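Local coordinates for protein SusD homolog (Bacteroides thetaiotaomicron, PDB 4MRU) that probably binds mucin O-glycan sugars at the bacterial surface as a SusD-like outer-membrane lipoprotein with a TPR-like helical fold, at residues A[350-355]-A[370-375]; A[394-399]-A[408-413]; A[336-341]-A[346-351]; A[327-332]-A[421-426]. All blocks are in the same frame, centred on the assembly; numbering follows the deposited sequence.

How the contacts relate
Four contacts illustrate how helices and loops share one bundle in a SusD-like protein. Contact 4 joins helix 327-339 to the end of helix 408-423, and the segments of the other three all fall in sequence between 327-332 and 421-426. Contacts 1 and 3 both use helix 348-363 and share Asp350 and Phe351, their centres about 13 Å apart. Contact 1 meets contact 2 where Tyr352 OH approaches Val398 O (2.6 Å), and meets contact 4 where Ser328 OG approaches Gly355 O (2.7 Å). Contact 1 holds the magnesium ion through Asn373. The side chains of Glu410 in contact 2 and Phe332 in contact 4 lie about 13 and 14 Å from this metal.

Contact 1 of 4, residues A[350-355]-A[370-375]; sequences DFYETG and DYLNSI. With MG (magnesium ion), chain C.
Glu353 and Leu372 meet over most of their length, and the glutamate, followed outward, passes from apolar packing to metal-bound water. Its CB rests 3.8 Å from Leu372 CD1. CG comes next, set anti to the carbonyl carbon (chi1 -69°), and touches both methyls of the leucine, which crosses it at a slant. The extended chain then carries CD past CD1, so that Glu353 OE2 lies alongside Leu372 CD1 and CB, each at 4.1 Å. There the apolar part stops. Glu353 OE2 accepts from two waters: water 1, which also donates to Leu372 O at 2.7 Å, and water 2, 2.7 Å from OE2 itself. Water 2 is a ligand of the magnesium ion, whose octahedron is completed by four further waters and by Asn373 OD1 at 2.1 Å. Asn373 ND2 adds a second-shell bond to water 3, opposite water 5 on the metal. Beside this, Tyr352 CE2 lies 4.2 Å from Leu372 CD2, while its hydroxyl bonds Val398 O. Asn373 sits in the type I turn from Tyr371 to Ser374 that follows helix 368-371. The single protein ligand, in a shell otherwise of water, makes this a largely hydrated magnesium site, and Glu353 acts on it in the second shell, where its negative charge is likely to favour the cation and orient water 2.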
# COMPACT_ATOMS: atom_id res chain seq x y z
N ASP A 350 -8.55 15.68 -15.92
CA ASP A 350 -9.81 14.96 -15.86
C ASP A 350 -9.70 13.67 -15.03
O ASP A 350 -10.58 13.37 -14.24
CB ASP A 350 -10.31 14.67 -17.27
CG ASP A 350 -10.68 15.96 -17.99
OD1 ASP A 350 -10.96 16.96 -17.29
OD2 ASP A 350 -10.65 15.99 -19.23
N PHE A 351 -8.61 12.92 -15.22
CA PHE A 351 -8.39 11.72 -14.40
C PHE A 351 -8.22 12.07 -12.93
O PHE A 351 -8.71 11.36 -12.07
CB PHE A 351 -7.18 10.93 -14.88
CG PHE A 351 -7.43 10.16 -16.16
CD1 PHE A 351 -8.49 9.28 -16.26
CD2 PHE A 351 -6.61 10.33 -17.26
CE1 PHE A 351 -8.74 8.56 -17.43
CE2 PHE A 351 -6.85 9.62 -18.45
CZ PHE A 351 -7.93 8.74 -18.54
N TYR A 352 -7.49 13.15 -12.67
CA TYR A 352 -7.29 13.61 -11.31
C TYR A 352 -8.63 13.93 -10.67
O TYR A 352 -8.94 13.45 -9.56
CB TYR A 352 -6.38 14.85 -11.28
CG TYR A 352 -6.25 15.55 -9.94
CD1 TYR A 352 -5.49 15.00 -8.90
CD2 TYR A 352 -6.86 16.76 -9.71
CE1 TYR A 352 -5.37 15.64 -7.70
CE2 TYR A 352 -6.72 17.42 -8.52
CZ TYR A 352 -5.98 16.86 -7.51
OH TYR A 352 -5.86 17.55 -6.35
N GLU A 353 -9.43 14.71 -11.36
CA GLU A 353 -10.73 15.12 -10.80
C GLU A 353 -11.65 13.94 -10.64
O GLU A 353 -12.35 13.84 -9.62
CB GLU A 353 -11.35 16.21 -11.67
CG GLU A 353 -10.56 17.47 -11.56
CD GLU A 353 -11.33 18.73 -11.94
OE1 GLU A 353 -12.23 18.69 -12.83
OE2 GLU A 353 -11.00 19.77 -11.34
N THR A 354 -11.64 13.03 -11.62
CA THR A 354 -12.40 11.80 -11.55
C THR A 354 -11.95 10.91 -10.37
O THR A 354 -12.77 10.34 -9.68
CB THR A 354 -12.29 11.04 -12.89
OG1 THR A 354 -12.91 11.83 -13.89
CG2 THR A 354 -12.93 9.69 -12.80
N GLY A 355 -10.66 10.85 -10.09
CA GLY A 355 -10.17 10.09 -8.96
C GLY A 355 -10.70 10.61 -7.65
O GLY A 355 -11.11 9.84 -6.79
N ASP A 370 -16.82 21.24 -5.19
CA ASP A 370 -16.24 22.39 -4.48
C ASP A 370 -14.83 22.10 -3.90
O ASP A 370 -13.96 22.95 -3.94
CB ASP A 370 -17.14 22.86 -3.34
CG ASP A 370 -18.34 23.65 -3.83
OD1 ASP A 370 -18.29 24.16 -4.97
OD2 ASP A 370 -19.32 23.76 -3.07
N TYR A 371 -14.63 20.92 -3.34
CA TYR A 371 -13.34 20.49 -2.78
C TYR A 371 -12.23 20.57 -3.84
O TYR A 371 -11.13 21.02 -3.60
CB TYR A 371 -13.48 19.06 -2.24
CG TYR A 371 -12.21 18.40 -1.70
CD1 TYR A 371 -11.84 18.56 -0.36
CD2 TYR A 371 -11.43 17.60 -2.50
CE1 TYR A 371 -10.73 17.97 0.16
CE2 TYR A 371 -10.28 16.96 -1.97
CZ TYR A 371 -9.96 17.13 -0.64
OH TYR A 371 -8.83 16.51 -0.13
N LEU A 372 -12.58 20.21 -5.06
CA LEU A 372 -11.62 20.24 -6.18
C LEU A 372 -11.14 21.64 -6.55
O LEU A 372 -10.14 21.76 -7.24
CB LEU A 372 -12.27 19.57 -7.41
CG LEU A 372 -12.22 18.04 -7.44
CD1 LEU A 372 -13.07 17.55 -8.59
CD2 LEU A 372 -10.79 17.58 -7.57
N ASN A 373 -11.80 22.68 -6.09
CA ASN A 373 -11.31 24.02 -6.28
C ASN A 373 -10.66 24.62 -5.06
O ASN A 373 -10.43 25.84 -5.00
CB ASN A 373 -12.46 24.91 -6.73
CG ASN A 373 -12.92 24.55 -8.12
OD1 ASN A 373 -12.12 24.35 -9.02
ND2 ASN A 373 -14.23 24.45 -8.30
N SER A 374 -10.39 23.80 -4.05
CA SER A 374 -9.84 24.30 -2.81
C SER A 374 -8.42 24.77 -3.01
O SER A 374 -7.61 24.12 -3.70
CB SER A 374 -9.87 23.20 -1.72
OG SER A 374 -9.16 23.62 -0.57
N ILE A 375 -8.10 25.90 -2.36
CA ILE A 375 -6.72 26.42 -2.33
C ILE A 375 -6.19 26.48 -0.91
O ILE A 375 -5.23 27.15 -0.64
CB ILE A 375 -6.64 27.79 -3.02
CG1 ILE A 375 -7.59 28.82 -2.38
CG2 ILE A 375 -6.94 27.61 -4.50
CD1 ILE A 375 -7.30 30.24 -2.86
MG MG C . -12.01 23.84 -11.11
O HOH W 1 -9.16 20.93 -9.64
O HOH W 2 -12.56 21.86 -10.65
O HOH W 3 -14.06 24.32 -11.29
O HOH W 4 -11.35 25.87 -11.47
O HOH W 5 -10.03 23.19 -10.93
O HOH W 6 -11.97 23.36 -13.19

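Contact 2 of 4, residues A[394-399]-A[408-413]. With EDO (1,2-ethanediol), chain L.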
# COMPACT_ATOMS: atom_id res chain seq x y z
N ALA A 394 3.48 20.31 4.15
CA ALA A 394 3.45 20.68 2.72
C ALA A 394 2.58 21.88 2.49
O ALA A 394 1.76 22.25 3.36
CB ALA A 394 2.92 19.50 1.90
N ASN A 395 2.70 22.48 1.32
CA ASN A 395 1.78 23.56 0.97
C ASN A 395 0.89 23.21 -0.23
O ASN A 395 0.08 24.01 -0.63
CB ASN A 395 2.54 24.86 0.75
CG ASN A 395 3.35 24.86 -0.53
OD1 ASN A 395 3.48 23.86 -1.23
ND2 ASN A 395 3.86 26.03 -0.85
N ILE A 396 0.98 21.98 -0.71
CA ILE A 396 0.20 21.51 -1.85
C ILE A 396 -1.31 21.65 -1.63
O ILE A 396 -1.86 21.24 -0.63
CB ILE A 396 0.53 20.03 -2.24
CG1 ILE A 396 -0.09 19.63 -3.61
CG2 ILE A 396 0.09 19.05 -1.16
CD1 ILE A 396 0.46 20.39 -4.78
N THR A 397 -1.98 22.24 -2.61
CA THR A 397 -3.43 22.40 -2.57
C THR A 397 -4.11 21.41 -3.45
O THR A 397 -3.48 20.74 -4.29
CB THR A 397 -3.82 23.80 -3.04
OG1 THR A 397 -3.42 23.95 -4.38
CG2 THR A 397 -3.14 24.91 -2.20
N VAL A 398 -5.42 21.32 -3.30
CA VAL A 398 -6.21 20.39 -4.13
C VAL A 398 -6.40 20.88 -5.56
O VAL A 398 -6.30 20.09 -6.51
CB VAL A 398 -7.60 20.14 -3.55
CG1 VAL A 398 -8.38 19.17 -4.44
CG2 VAL A 398 -7.50 19.59 -2.12
N LYS A 399 -6.63 22.17 -5.72
CA LYS A 399 -6.98 22.71 -7.04
C LYS A 399 -5.86 22.47 -8.09
O LYS A 399 -4.70 22.84 -7.90
CB LYS A 399 -7.33 24.19 -6.94
CG LYS A 399 -7.86 24.84 -8.23
CD LYS A 399 -8.24 26.30 -8.01
CE LYS A 399 -8.89 26.95 -9.22
NZ LYS A 399 -7.93 26.99 -10.36
N PHE A 408 5.00 20.25 -13.53
CA PHE A 408 4.96 18.80 -13.47
C PHE A 408 5.01 18.32 -12.03
O PHE A 408 4.19 17.53 -11.62
CB PHE A 408 6.11 18.16 -14.28
CG PHE A 408 6.08 16.65 -14.25
CD1 PHE A 408 5.34 15.95 -15.18
CD2 PHE A 408 6.75 15.94 -13.26
CE1 PHE A 408 5.25 14.56 -15.11
CE2 PHE A 408 6.70 14.56 -13.21
CZ PHE A 408 5.94 13.86 -14.13
N GLU A 409 6.02 18.75 -11.27
CA GLU A 409 6.22 18.16 -9.96
C GLU A 409 5.09 18.57 -9.03
O GLU A 409 4.67 17.79 -8.21
CB GLU A 409 7.57 18.55 -9.33
CG GLU A 409 8.76 17.81 -9.94
CD GLU A 409 8.75 16.29 -9.70
OE1 GLU A 409 8.30 15.82 -8.63
OE2 GLU A 409 9.25 15.56 -10.59
N GLU A 410 4.59 19.79 -9.18
CA GLU A 410 3.47 20.22 -8.34
C GLU A 410 2.19 19.41 -8.63
O GLU A 410 1.47 19.01 -7.70
CB GLU A 410 3.20 21.72 -8.49
CG GLU A 410 2.17 22.25 -7.50
CD GLU A 410 1.67 23.66 -7.81
OE1 GLU A 410 2.49 24.60 -7.66
OE2 GLU A 410 0.48 23.83 -8.19
N ASN A 411 1.90 19.16 -9.91
CA ASN A 411 0.70 18.44 -10.23
C ASN A 411 0.87 16.96 -9.84
O ASN A 411 -0.07 16.33 -9.43
CB ASN A 411 0.30 18.63 -11.73
CG ASN A 411 -0.52 19.90 -11.96
OD1 ASN A 411 -1.31 20.31 -11.10
ND2 ASN A 411 -0.29 20.55 -13.08
N LEU A 412 2.08 16.43 -9.96
CA LEU A 412 2.34 15.07 -9.51
C LEU A 412 2.12 14.98 -7.99
O LEU A 412 1.48 14.05 -7.48
CB LEU A 412 3.76 14.63 -9.87
CG LEU A 412 4.20 13.26 -9.37
CD1 LEU A 412 3.35 12.17 -9.99
CD2 LEU A 412 5.69 13.02 -9.68
N GLU A 413 2.58 16.00 -7.29
CA GLU A 413 2.43 16.07 -5.86
C GLU A 413 0.94 16.01 -5.45
O GLU A 413 0.60 15.25 -4.55
CB GLU A 413 3.11 17.31 -5.29
CG GLU A 413 2.99 17.42 -3.76
CD GLU A 413 3.70 18.59 -3.17
OE1 GLU A 413 4.18 19.49 -3.95
OE2 GLU A 413 3.74 18.65 -1.90
C1 EDO L . -4.57 28.12 -8.93
O1 EDO L . -4.98 27.03 -9.79
C2 EDO L . -5.25 29.45 -9.26
O2 EDO L . -6.69 29.36 -9.27
O HOH W 7 4.32 21.15 -0.78
O HOH W 8 4.24 22.13 -3.55
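Ala394 starts the approach to Glu413, its CB lying 4.0 Å from carboxylate OE2. Asn395 follows, linked to the same side chain by water on two paths. Its backbone N donates to water 7, which sits 2.8 Å from Glu413 OE2, while its OD1 pairs with water 8, 2.7 Å from Glu413 OE1. Ile396 does most of the packing. With CG1 anti to the backbone N (chi1 -169°), the Ile396 and Glu413 side chains slide past each other in opposite directions, Ile396 CG1 lying 3.8 Å from Glu413 CG and Ile396 CB only 3.5 Å from Glu413 OE2. Ile396 CD1 reaches the helix backbone at Glu410 O, 3.4 Å away, and also meets Glu410 CG. Further on, Lys399 turns its amine to a 1,2-ethanediol, probably from the crystallisation liquor, with NZ 2.9 Å from O2 and a second bond to O1. With an alanine in place of Glu413, waters 7 and 8 would probably lose their helix-side partners and one flank of Ile396 would be left uncovered. Residues 394-399 form an irregular strip of loop laid against the first turns of helix 408-423. Arg414 of that helix binds both Glu410 OE2 and Thr397 O, Tyr267 of helix 262-270 touches Ala394 and Ile396, and Lys399 pairs through its backbone with Ser374, beyond helix 368-371.

Contact 3 of 4, residues A[336-341]-A[346-351]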
# COMPACT_ATOMS: atom_id res chain seq x y z
N GLU A 336 -1.43 10.43 -13.47
CA GLU A 336 0.05 10.49 -13.53
C GLU A 336 0.59 10.07 -14.89
O GLU A 336 1.46 10.74 -15.48
CB GLU A 336 0.67 9.61 -12.44
CG GLU A 336 2.18 9.62 -12.52
CD GLU A 336 2.88 8.84 -11.43
OE1 GLU A 336 2.19 8.35 -10.51
OE2 GLU A 336 4.12 8.72 -11.49
N GLY A 337 0.06 8.95 -15.40
CA GLY A 337 0.46 8.48 -16.72
C GLY A 337 0.27 9.58 -17.76
O GLY A 337 1.15 9.84 -18.60
N ALA A 338 -0.90 10.22 -17.73
CA ALA A 338 -1.23 11.24 -18.68
C ALA A 338 -0.29 12.47 -18.55
O ALA A 338 0.17 13.01 -19.55
CB ALA A 338 -2.71 11.64 -18.55
N LEU A 339 0.00 12.85 -17.31
CA LEU A 339 0.92 13.91 -17.05
C LEU A 339 2.30 13.59 -17.62
O LEU A 339 3.00 14.48 -18.07
CB LEU A 339 1.00 14.16 -15.55
CG LEU A 339 1.65 15.47 -15.15
CD1 LEU A 339 0.84 16.70 -15.56
CD2 LEU A 339 1.88 15.48 -13.66
N ARG A 340 2.66 12.31 -17.64
CA ARG A 340 3.93 11.85 -18.18
C ARG A 340 3.88 11.63 -19.70
O ARG A 340 4.85 11.16 -20.29
CB ARG A 340 4.38 10.54 -17.48
CG ARG A 340 4.74 10.67 -16.01
CD ARG A 340 5.10 9.34 -15.39
NE ARG A 340 5.32 9.52 -13.97
CZ ARG A 340 6.44 10.06 -13.46
NH1 ARG A 340 7.43 10.49 -14.23
NH2 ARG A 340 6.54 10.23 -12.17
N LYS A 341 2.75 11.96 -20.32
CA LYS A 341 2.54 11.82 -21.75
C LYS A 341 2.40 10.35 -22.16
O LYS A 341 2.59 10.02 -23.30
CB LYS A 341 3.65 12.54 -22.57
CG LYS A 341 3.84 14.02 -22.20
CD LYS A 341 4.62 14.85 -23.22
CE LYS A 341 6.13 14.67 -23.14
NZ LYS A 341 6.75 15.57 -22.12
N GLY A 346 -7.08 9.92 -21.94
CA GLY A 346 -7.75 11.13 -21.44
C GLY A 346 -6.77 12.10 -20.87
O GLY A 346 -5.55 11.81 -20.82
N GLU A 347 -7.26 13.26 -20.44
CA GLU A 347 -6.42 14.30 -19.88
C GLU A 347 -6.08 14.11 -18.39
O GLU A 347 -6.92 13.69 -17.61
CB GLU A 347 -7.12 15.65 -20.03
CG GLU A 347 -7.29 16.09 -21.47
CD GLU A 347 -6.00 16.59 -22.08
OE1 GLU A 347 -5.12 17.07 -21.33
OE2 GLU A 347 -5.87 16.52 -23.32
N ALA A 348 -4.84 14.45 -18.01
CA ALA A 348 -4.38 14.36 -16.63
C ALA A 348 -5.31 15.04 -15.64
O ALA A 348 -5.66 14.41 -14.64
CB ALA A 348 -2.98 14.95 -16.51
N LYS A 349 -5.75 16.28 -15.90
CA LYS A 349 -6.67 16.95 -14.97
C LYS A 349 -8.00 16.19 -14.80
O LYS A 349 -8.53 16.08 -13.70
CB LYS A 349 -6.99 18.38 -15.42
CG LYS A 349 -7.97 19.14 -14.52
CD LYS A 349 -8.40 20.45 -15.11
CE LYS A 349 -9.26 21.24 -14.13
NZ LYS A 349 -9.68 22.56 -14.66
N ASP A 350 -8.55 15.68 -15.92
CA ASP A 350 -9.81 14.96 -15.86
C ASP A 350 -9.70 13.67 -15.03
O ASP A 350 -10.58 13.37 -14.24
CB ASP A 350 -10.31 14.67 -17.27
CG ASP A 350 -10.68 15.96 -17.99
OD1 ASP A 350 -10.96 16.96 -17.29
OD2 ASP A 350 -10.65 15.99 -19.23
N PHE A 351 -8.61 12.92 -15.22
CA PHE A 351 -8.39 11.72 -14.40
C PHE A 351 -8.22 12.07 -12.93
O PHE A 351 -8.71 11.36 -12.07
CB PHE A 351 -7.18 10.93 -14.88
CG PHE A 351 -7.43 10.16 -16.16
CD1 PHE A 351 -8.49 9.28 -16.26
CD2 PHE A 351 -6.61 10.33 -17.26
CE1 PHE A 351 -8.74 8.56 -17.43
CE2 PHE A 351 -6.85 9.62 -18.45
CZ PHE A 351 -7.93 8.74 -18.54
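Ala338 and Ala348 point their methyl groups at each other across the hairpin, CB to CB at 3.9 Å, and the backbones come correspondingly close, with their CA atoms 4.9 Å apart. The two methyls are not used alike. Ala338 CB settles on the start of the second helix, 3.6 Å from both Ala348 N and Gly346 O, whereas Ala348 CB leans against the backbone of the first, 3.7 Å from Leu339 N, with Leu339 CB a little further along. A larger group joins from one flank: Phe351 offers the edge of its ring to Ala338 CB, with CD2 at 4.3 Å. The same ring lies close to Gly346, where any beta carbon would run into CZ. Between the helices the chain turns within a few residues, the first ending in a Schellman motif with Lys341 at positive phi and the second starting after Glu347 at the N-cap position. The outcome is a tight helical hairpin, consistent with the TPR-like fold of the family. Away from this interface, Arg340, just past the helix end, grips Glu336 side-on: NE and NH2 both bond OE2 at 2.9 Å, and the oxygen lies nearly in the guanidinium plane. Glu336 OE2 receives NE on its anti lone pair; NH2 also comes from the anti side, 24° out of the carboxylate plane. Arg436 of helix 427-437 also bridges to OE2, which would be expected to keep the glutamate ionised. The hairpin contact is apolar: two alanine methyls on backbone, with Leu339 CB and the Phe351 edge beside them, and no hydrogen bond crosses it.

Contact 4 of 4, residues A[327-332]-A[421-426]; sequences ASEVAF and IALFPN. With EDO (1,2-ethanediol), chain F.
Ser328 and Phe332, one turn apart, converge on Ala422 by different first torsions. The serine, in the conformer described, puts OG anti to the backbone N (chi1 -180°), against Ala422 CB at 3.4 Å, while the phenylalanine sets CG beside its own N (chi1 -70°) and brings its ring in edge-on, CE2 lying 3.9 Å from the same methyl. In that conformer the hydroxyl finds its polar partner in Gly355 O on helix 348-363. Next to the serine, extended Glu329 runs across Leu423, whose CD2 sits 3.6 Å from Glu329 OE1. Glu329 OE2 is in a salt bridge with Arg205. Past the helix end, Asn426 ND2 donates to O2 of a 1,2-ethanediol, probably from the crystallisation liquor, at 2.9 Å (143°), while OD1 makes a weak N-capping bond to Glu429 N. A leucine at Asn426 would probably leave the first turn of helix 427-437 without its side-chain cap and the diol without this donor. Buried polar groups thus take part in the contact without bonding across it: Glu329 above all presents its flank to Leu423 and spends its charge on Arg205 of another helix, tying this interface into the bundle.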
# COMPACT_ATOMS: atom_id res chain seq x y z
N ALA A 327 -11.36 2.08 -8.07
CA ALA A 327 -11.49 2.98 -9.22
C ALA A 327 -10.77 4.29 -9.00
O ALA A 327 -10.17 4.80 -9.92
CB ALA A 327 -12.95 3.22 -9.53
N SER A 328 -10.83 4.86 -7.80
CA SER A 328 -10.10 6.10 -7.51
C SER A 328 -8.60 5.94 -7.73
O SER A 328 -7.96 6.75 -8.39
CB SER A 328 -10.36 6.58 -6.08
OG SER A 328 -9.67 7.77 -5.81
N GLU A 329 -8.04 4.85 -7.22
CA GLU A 329 -6.58 4.62 -7.37
C GLU A 329 -6.20 4.51 -8.85
O GLU A 329 -5.23 5.12 -9.33
CB GLU A 329 -6.10 3.37 -6.62
CG GLU A 329 -4.59 3.09 -6.84
CD GLU A 329 -4.01 1.76 -6.28
OE1 GLU A 329 -4.67 1.02 -5.52
OE2 GLU A 329 -2.84 1.45 -6.65
N VAL A 330 -7.02 3.79 -9.60
CA VAL A 330 -6.78 3.62 -11.05
C VAL A 330 -6.85 4.96 -11.79
O VAL A 330 -6.01 5.25 -12.62
CB VAL A 330 -7.78 2.60 -11.64
CG1 VAL A 330 -7.79 2.63 -13.17
CG2 VAL A 330 -7.40 1.22 -11.17
N ALA A 331 -7.81 5.81 -11.41
CA ALA A 331 -7.91 7.13 -11.99
C ALA A 331 -6.65 7.97 -11.69
O ALA A 331 -6.18 8.67 -12.57
CB ALA A 331 -9.17 7.86 -11.51
N PHE A 332 -6.12 7.90 -10.47
CA PHE A 332 -4.91 8.66 -10.12
C PHE A 332 -3.68 8.12 -10.84
O PHE A 332 -2.80 8.88 -11.24
CB PHE A 332 -4.69 8.69 -8.60
CG PHE A 332 -5.70 9.53 -7.88
CD1 PHE A 332 -5.88 10.86 -8.23
CD2 PHE A 332 -6.44 9.01 -6.85
CE1 PHE A 332 -6.81 11.64 -7.55
CE2 PHE A 332 -7.38 9.78 -6.16
CZ PHE A 332 -7.54 11.11 -6.49
N ILE A 421 -4.66 10.02 0.24
CA ILE A 421 -5.89 10.17 0.98
C ILE A 421 -6.91 9.06 0.58
O ILE A 421 -7.52 8.39 1.44
CB ILE A 421 -6.51 11.55 0.78
CG1 ILE A 421 -5.60 12.64 1.39
CG2 ILE A 421 -7.91 11.57 1.37
CD1 ILE A 421 -6.07 14.05 1.10
N ALA A 422 -7.09 8.88 -0.72
CA ALA A 422 -8.03 7.87 -1.22
C ALA A 422 -7.66 6.41 -0.93
O ALA A 422 -8.49 5.53 -0.89
CB ALA A 422 -8.22 8.05 -2.73
N LEU A 423 -6.37 6.16 -0.74
CA LEU A 423 -5.86 4.83 -0.45
C LEU A 423 -6.03 4.38 1.01
O LEU A 423 -5.85 3.21 1.32
CB LEU A 423 -4.34 4.81 -0.79
CG LEU A 423 -3.97 4.43 -2.21
CD1 LEU A 423 -2.50 4.79 -2.46
CD2 LEU A 423 -4.23 2.94 -2.48
N PHE A 424 -6.27 5.33 1.91
CA PHE A 424 -6.28 5.01 3.34
C PHE A 424 -7.21 3.82 3.55
O PHE A 424 -8.30 3.86 3.04
CB PHE A 424 -6.73 6.24 4.10
CG PHE A 424 -6.89 6.03 5.58
CD1 PHE A 424 -5.80 6.14 6.44
CD2 PHE A 424 -8.12 5.79 6.12
CE1 PHE A 424 -5.95 5.99 7.81
CE2 PHE A 424 -8.28 5.61 7.52
CZ PHE A 424 -7.18 5.72 8.34
N PRO A 425 -6.82 2.80 4.33
CA PRO A 425 -5.60 2.58 5.15
C PRO A 425 -4.56 1.62 4.54
O PRO A 425 -3.87 0.89 5.27
CB PRO A 425 -6.20 1.94 6.42
CG PRO A 425 -7.27 1.01 5.81
CD PRO A 425 -7.84 1.78 4.61
N ASN A 426 -4.41 1.64 3.22
CA ASN A 426 -3.46 0.79 2.48
C ASN A 426 -2.01 1.39 2.56
O ASN A 426 -1.51 2.02 1.61
CB ASN A 426 -3.92 0.65 1.05
CG ASN A 426 -3.17 -0.43 0.26
OD1 ASN A 426 -2.12 -0.92 0.65
ND2 ASN A 426 -3.73 -0.78 -0.87
C1 EDO F . -3.04 -5.17 -3.33
O1 EDO F . -1.71 -4.77 -3.01
C2 EDO F . -3.86 -4.55 -2.26
O2 EDO F . -3.67 -3.16 -2.47